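Local atomic coordinates of pirin-like protein YhaK (Escherichia coli, PDB entry 2VEC), a protein that is of unknown function but probably senses redox state through a reactive cysteine, and lacks quercetin 2,3-dioxygenase activity. Residues Lys84-Asn89 against Gln177-Val182. Sequence-based numbering, arbitrary orientation.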
loop_
_atom_site.group_PDB
_atom_site.type_symbol
_atom_site.label_atom_id
_atom_site.label_comp_id
_atom_site.label_asym_id
_atom_site.label_seq_id
_atom_site.Cartn_x
_atom_site.Cartn_y
_atom_site.Cartn_z
ATOM N N LYS A 84 -14.898 -7.979 4.838
ATOM C CA LYS A 84 -14.440 -7.368 6.133
ATOM C C LYS A 84 -12.992 -6.853 6.057
ATOM O O LYS A 84 -12.152 -7.162 6.893
ATOM C CB LYS A 84 -14.619 -8.296 7.351
ATOM C CG LYS A 84 -16.082 -8.473 7.791
ATOM C CD LYS A 84 -16.260 -9.350 9.037
ATOM C CE LYS A 84 -17.768 -9.590 9.270
ATOM N NZ LYS A 84 -18.127 -10.505 10.403
ATOM N N VAL A 85 -12.738 -6.061 5.027
ATOM C CA VAL A 85 -11.433 -5.456 4.811
ATOM C C VAL A 85 -11.647 -4.031 4.313
ATOM O O VAL A 85 -12.671 -3.742 3.687
ATOM C CB VAL A 85 -10.584 -6.204 3.744
ATOM C CG1 VAL A 85 -10.119 -7.583 4.274
ATOM C CG2 VAL A 85 -11.350 -6.329 2.383
ATOM N N ASP A 86 -10.696 -3.163 4.614
ATOM C CA ASP A 86 -10.649 -1.837 4.020
ATOM C C ASP A 86 -9.627 -1.854 2.931
ATOM O O ASP A 86 -8.665 -2.631 2.978
ATOM C CB ASP A 86 -10.267 -0.807 5.065
ATOM C CG ASP A 86 -11.380 -0.628 6.108
ATOM O OD1 ASP A 86 -12.564 -0.908 5.783
ATOM O OD2 ASP A 86 -11.067 -0.210 7.233
ATOM N N ILE A 87 -9.829 -0.972 1.957
ATOM C CA ILE A 87 -9.048 -1.020 0.712
ATOM C C ILE A 87 -8.266 0.264 0.602
ATOM O O ILE A 87 -8.844 1.345 0.668
ATOM C CB ILE A 87 -10.011 -1.127 -0.516
ATOM C CG1 ILE A 87 -10.964 -2.339 -0.411
ATOM C CG2 ILE A 87 -9.255 -1.116 -1.847
ATOM C CD1 ILE A 87 -10.291 -3.659 -0.207
ATOM N N LEU A 88 -6.960 0.170 0.410
ATOM C CA LEU A 88 -6.174 1.373 0.182
ATOM C C LEU A 88 -5.512 1.275 -1.167
ATOM O O LEU A 88 -4.748 0.329 -1.409
ATOM C CB LEU A 88 -5.131 1.510 1.292
ATOM C CG LEU A 88 -4.450 2.875 1.512
ATOM C CD1 LEU A 88 -3.965 2.998 2.960
ATOM C CD2 LEU A 88 -3.281 3.051 0.518
ATOM N N ASN A 89 -5.802 2.244 -2.045
ATOM C CA ASN A 89 -5.277 2.282 -3.390
ATOM C C ASN A 89 -4.241 3.391 -3.520
ATOM O O ASN A 89 -4.447 4.523 -3.033
ATOM C CB ASN A 89 -6.413 2.532 -4.430
ATOM C CG ASN A 89 -7.426 1.368 -4.485
ATOM O OD1 ASN A 89 -7.072 0.217 -4.241
ATOM N ND2 ASN A 89 -8.684 1.679 -4.696
ATOM N N GLN A 177 -6.609 8.365 7.878
ATOM C CA GLN A 177 -6.931 7.785 9.196
ATOM C C GLN A 177 -7.409 6.354 8.989
ATOM O O GLN A 177 -8.407 6.128 8.312
ATOM C CB GLN A 177 -8.005 8.611 9.872
ATOM C CG GLN A 177 -8.462 8.033 11.190
ATOM C CD GLN A 177 -9.449 8.965 11.841
ATOM O OE1 GLN A 177 -9.100 10.078 12.196
ATOM N NE2 GLN A 177 -10.706 8.547 11.917
ATOM N N LEU A 178 -6.733 5.397 9.618
ATOM C CA LEU A 178 -7.141 3.986 9.554
ATOM C C LEU A 178 -7.916 3.564 10.795
ATOM O O LEU A 178 -7.702 4.097 11.891
ATOM C CB LEU A 178 -5.897 3.108 9.426
ATOM C CG LEU A 178 -5.023 3.335 8.184
ATOM C CD1 LEU A 178 -3.761 2.415 8.330
ATOM C CD2 LEU A 178 -5.770 3.012 6.921
ATOM N N ARG A 179 -8.809 2.590 10.646
ATOM C CA ARG A 179 -9.438 1.993 11.820
ATOM C C ARG A 179 -8.738 0.679 12.221
ATOM O O ARG A 179 -9.294 -0.106 12.994
ATOM C CB ARG A 179 -10.939 1.791 11.592
ATOM C CG ARG A 179 -11.300 0.997 10.366
ATOM C CD ARG A 179 -12.783 0.811 10.324
ATOM N NE ARG A 179 -13.199 0.255 9.046
ATOM C CZ ARG A 179 -14.462 0.123 8.660
ATOM N NH1 ARG A 179 -15.486 0.484 9.472
ATOM N NH2 ARG A 179 -14.694 -0.395 7.454
ATOM N N GLN A 180 -7.532 0.476 11.688
ATOM C CA GLN A 180 -6.574 -0.550 12.149
ATOM C C GLN A 180 -5.410 0.146 12.837
ATOM O O GLN A 180 -5.144 1.323 12.559
ATOM C CB GLN A 180 -5.975 -1.348 10.980
ATOM C CG GLN A 180 -7.002 -2.126 10.171
ATOM C CD GLN A 180 -7.774 -1.238 9.151
ATOM O OE1 GLN A 180 -7.314 -0.176 8.756
ATOM N NE2 GLN A 180 -8.955 -1.690 8.755
ATOM N N GLN A 181 -4.699 -0.594 13.702
ATOM C CA GLN A 181 -3.486 -0.082 14.376
ATOM C C GLN A 181 -2.268 -0.291 13.480
ATOM O O GLN A 181 -1.368 -1.090 13.775
ATOM C CB GLN A 181 -3.271 -0.782 15.725
ATOM C CG GLN A 181 -4.200 -0.340 16.805
ATOM C CD GLN A 181 -4.212 1.164 17.012
ATOM O OE1 GLN A 181 -5.254 1.795 16.862
ATOM N NE2 GLN A 181 -3.036 1.755 17.338
ATOM N N VAL A 182 -2.273 0.395 12.340
ATOM C CA VAL A 182 -1.304 0.160 11.290
ATOM C C VAL A 182 -0.698 1.519 10.903
ATOM O O VAL A 182 -1.408 2.538 10.926
ATOM C CB VAL A 182 -2.005 -0.485 10.024
ATOM C CG1 VAL A 182 -1.145 -0.404 8.757
ATOM C CG2 VAL A 182 -2.372 -1.916 10.348
HETATM O O HOH W 1 -9.119 1.755 7.807
#
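Asp86 and Arg179 meet in a side-on, two-bond salt bridge, an instructive case of how a buried carboxylate is satisfied. Arg179 NH2 donates to Asp86 OD1 over 2.8 Å and Arg179 NE to Asp86 OD2 over 2.8 Å, both bonds nearly straight. Both oxygens use their syn lone pairs, and the two flat groups lie only 10° apart, a flat two-bond pairing that resists rotation of the guanidinium, with further bonds from Arg179 NH1 to Arg148 O and from Arg179 NH2 to Thr118 O. Arg179 gets there with CG set between the backbone N and the carbonyl carbon and an extended chain from CG to NE.

The contact joins the two cupin halves: Asp86 sits on strand 85-93 of the N-terminal sandwich, whereas Arg179 and Gln180 belong to the loop preceding strand 183-189 in the C-terminal one.

Asp86 OD2 takes two further donors. Gln180 NE2, 3.0 Å from Asp86 OD2, comes from above the carboxylate plane, its amide turned 74° against it; a bend at chi2 (80°) brings that amide back to the acid. Gln180 NE2 also donates to Asp143 O, its strongest polar partner. A water gives one hydrogen to Asp86 OD2 and the other to Gln180 OE1, and accepts from Arg179 N at 3.0 Å. Asp86 OD1 accepts from Thr118 N as well. Beside this polar network, Leu88 CD1 and Leu178 CD2 touch loosely at 4.4 Å, both leucines also resting on Leu115.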